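Local coordinates for protein Phenylalanine/tyrosine ammonia-lyase (Rhodosporidium toruloides, PDB 1Y2M) that catalyses the non-oxidative deamination of L-phenylalanine and L-tyrosine to trans-cinnamate and p-coumarate, the commitment step of phenylpropanoid pathways, at residues B[49-53]-B[284-288]. Residues are numbered along the deposited sequence; the frame is centred on the assembly and turned at random.
Sequences EKMLA and HDAHM
In this largely helical ammonia-lyase of the PAL/histidase family, the C-terminal part of the short helix 44-52 packs against the middle of the long helix 273-303, a helix-helix contact buried within one subunit and away from the annotated catalytic and ligand-binding residues. Backbone angles are alpha-helical through residues 49-51 and throughout 284-288. M51 and H284 have the nearest CA atoms, 8.1 Å apart, and side chains alone bridge this gap, burying 215 Å² in total without a hydrogen bond between the segments.

Sulfur-aromatic contacts centre on M51, a selenomethionine whose CB points toward the other helix. With chi1 m, chi2 t and chi3 p, its long flexible side chain lies near two histidines: SE is 4.8 Å from the centroid of the H284 ring and 5.4 Å from that of H287, obliquely in both cases.

Apolar contact joins L52 (m,t) to selenomethionine M288 (m,m,t), CD2 of L52 lying 3.7 Å from CE of M288. Both side chains leave their backbones sideways and converge at their tips; branched leucine and the unbranched selenoether meet through methyl groups with no polar group to satisfy. L69 and V73 of helix 69-77 also touch M51, and N708 of helix 708-714 touches L52 and M288.

Polar bonds run within the second helix or beyond the pair. H287 has both ring nitrogens hydrogen-bonded, ND1 to Q44 and NE2 to H383, so its buried ring can sit beside M51. H284, chi1 t, donates from ND1 to D285 OD1 at 2.9 Å, and D285 also forms a salt bridge with R77. The opposite edge of the H284 imidazole meets M51, whose CE lies near the ring plane, 3.5 Å from H284 CD2.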
ATOM      1  N   GLU B  49       8.315 -24.710 -21.601  1.00  8.90           N
ATOM      2  CA  GLU B  49       8.336 -25.937 -22.362  1.00 11.94           C
ATOM      3  C   GLU B  49       8.817 -27.074 -21.463  1.00 12.06           C
ATOM      4  O   GLU B  49       8.265 -28.158 -21.468  1.00 10.36           O
ATOM      5  CB  GLU B  49       9.284 -25.781 -23.547  1.00 14.38           C
ATOM      6  CG  GLU B  49       9.396 -27.026 -24.377  1.00 19.87           C
ATOM      7  CD  GLU B  49      10.330 -26.847 -25.574  1.00 24.91           C
ATOM      8  OE1 GLU B  49      11.355 -26.116 -25.452  1.00 41.97           O
ATOM      9  OE2 GLU B  49      10.051 -27.452 -26.633  1.00 44.60           O
ATOM     10  N   LYS B  50       9.827 -26.793 -20.643  1.00 10.15           N
ATOM     11  CA  LYS B  50      10.363 -27.844 -19.797  1.00 10.49           C
ATOM     12  C   LYS B  50       9.371 -28.212 -18.714  1.00 12.77           C
ATOM     13  O   LYS B  50       9.190 -29.382 -18.378  1.00 13.15           O
ATOM     14  CB  LYS B  50      11.672 -27.397 -19.178  1.00 12.79           C
ATOM     15  CG  LYS B  50      12.779 -27.208 -20.214  1.00 26.38           C
ATOM     16  CD  LYS B  50      13.209 -28.537 -20.903  1.00 39.09           C
ATOM     17  CE  LYS B  50      13.497 -28.338 -22.405  1.00 44.62           C
ATOM     18  NZ  LYS B  50      14.558 -27.304 -22.655  1.00 53.69           N
HETATM   19  N   MSE B  51       8.699 -27.217 -18.170  1.00 12.55           N
HETATM   20  CA  MSE B  51       7.671 -27.513 -17.141  1.00 14.54           C
HETATM   21  C   MSE B  51       6.560 -28.385 -17.659  1.00 14.58           C
HETATM   22  O   MSE B  51       6.132 -29.340 -17.013  1.00 15.48           O
HETATM   23  CB  MSE B  51       7.055 -26.213 -16.591  1.00 16.18           C
HETATM   24  CG  MSE B  51       7.976 -25.407 -15.770  1.00 12.52           C
HETATM   25 SE   MSE B  51       6.876 -24.186 -14.604  1.00 28.71          SE
HETATM   26  CE  MSE B  51       6.455 -25.451 -13.063  1.00 48.66           C
ATOM     27  N   LEU B  52       6.084 -28.058 -18.847  1.00 14.26           N
ATOM     28  CA  LEU B  52       4.943 -28.732 -19.427  1.00 15.34           C
ATOM     29  C   LEU B  52       5.317 -30.119 -19.889  1.00 14.91           C
ATOM     30  O   LEU B  52       4.439 -30.951 -20.085  1.00 16.80           O
ATOM     31  CB  LEU B  52       4.338 -27.895 -20.575  1.00 15.82           C
ATOM     32  CG  LEU B  52       3.677 -26.564 -20.175  1.00 15.88           C
ATOM     33  CD1 LEU B  52       3.194 -25.839 -21.408  1.00 21.99           C
ATOM     34  CD2 LEU B  52       2.515 -26.726 -19.212  1.00 21.02           C
ATOM     35  N   ALA B  53       6.611 -30.364 -20.067  1.00 15.49           N
ATOM     36  CA  ALA B  53       7.124 -31.688 -20.441  1.00 15.57           C
ATOM     37  C   ALA B  53       7.291 -32.633 -19.236  1.00 16.90           C
ATOM     38  O   ALA B  53       7.622 -33.797 -19.416  1.00 16.21           O
ATOM     39  CB  ALA B  53       8.462 -31.536 -21.165  1.00 16.69           C
ATOM     40  N   HIS B 284       4.323 -21.032 -11.716  1.00  9.83           N
ATOM     41  CA  HIS B 284       3.881 -21.772 -12.901  1.00  9.54           C
ATOM     42  C   HIS B 284       2.728 -21.056 -13.611  1.00  8.79           C
ATOM     43  O   HIS B 284       2.787 -20.809 -14.835  1.00 10.53           O
ATOM     44  CB  HIS B 284       3.485 -23.187 -12.476  1.00  7.48           C
ATOM     45  CG  HIS B 284       2.787 -23.999 -13.518  1.00  8.91           C
ATOM     46  ND1 HIS B 284       1.450 -23.839 -13.812  1.00 12.10           N
ATOM     47  CD2 HIS B 284       3.218 -25.055 -14.259  1.00 13.90           C
ATOM     48  CE1 HIS B 284       1.109 -24.745 -14.729  1.00 10.92           C
ATOM     49  NE2 HIS B 284       2.155 -25.490 -15.014  1.00 13.62           N
ATOM     50  N   ASP B 285       1.733 -20.646 -12.844  1.00  9.13           N
ATOM     51  CA  ASP B 285       0.557 -20.056 -13.466  1.00  9.25           C
ATOM     52  C   ASP B 285       0.878 -18.682 -14.043  1.00 11.05           C
ATOM     53  O   ASP B 285       0.391 -18.316 -15.115  1.00 11.12           O
ATOM     54  CB  ASP B 285      -0.584 -20.023 -12.446  1.00  9.07           C
ATOM     55  CG  ASP B 285      -1.152 -21.402 -12.123  1.00 14.50           C
ATOM     56  OD1 ASP B 285      -0.880 -22.395 -12.821  1.00 10.78           O
ATOM     57  OD2 ASP B 285      -1.929 -21.465 -11.157  1.00 14.56           O
ATOM     58  N   ALA B 286       1.724 -17.939 -13.330  1.00  9.40           N
ATOM     59  CA  ALA B 286       2.142 -16.601 -13.762  1.00 10.12           C
ATOM     60  C   ALA B 286       2.888 -16.690 -15.057  1.00  9.44           C
ATOM     61  O   ALA B 286       2.745 -15.838 -15.922  1.00 10.48           O
ATOM     62  CB  ALA B 286       2.980 -15.928 -12.695  1.00 10.02           C
ATOM     63  N   HIS B 287       3.726 -17.707 -15.223  1.00  6.74           N
ATOM     64  CA  HIS B 287       4.469 -17.823 -16.502  1.00  7.77           C
ATOM     65  C   HIS B 287       3.503 -17.932 -17.674  1.00  7.88           C
ATOM     66  O   HIS B 287       3.698 -17.357 -18.757  1.00  8.72           O
ATOM     67  CB  HIS B 287       5.318 -19.079 -16.522  1.00  8.18           C
ATOM     68  CG  HIS B 287       6.606 -19.005 -15.736  1.00  8.49           C
ATOM     69  ND1 HIS B 287       7.529 -17.991 -15.881  1.00 10.87           N
ATOM     70  CD2 HIS B 287       7.164 -19.911 -14.891  1.00 10.26           C
ATOM     71  CE1 HIS B 287       8.578 -18.255 -15.112  1.00 12.53           C
ATOM     72  NE2 HIS B 287       8.384 -19.424 -14.508  1.00 11.54           N
HETATM   73  N   MSE B 288       2.445 -18.724 -17.463  1.00  8.97           N
HETATM   74  CA  MSE B 288       1.467 -18.943 -18.535  1.00  8.61           C
HETATM   75  C   MSE B 288       0.738 -17.654 -18.879  1.00 10.27           C
HETATM   76  O   MSE B 288       0.477 -17.352 -20.035  1.00 10.36           O
HETATM   77  CB  MSE B 288       0.435 -20.014 -18.174  1.00 10.23           C
HETATM   78  CG  MSE B 288       1.006 -21.289 -17.702  1.00  9.43           C
HETATM   79 SE   MSE B 288       2.304 -22.065 -18.963  1.00 21.61          SE
HETATM   80  CE  MSE B 288       3.007 -23.408 -17.634  1.00 20.45           C
TER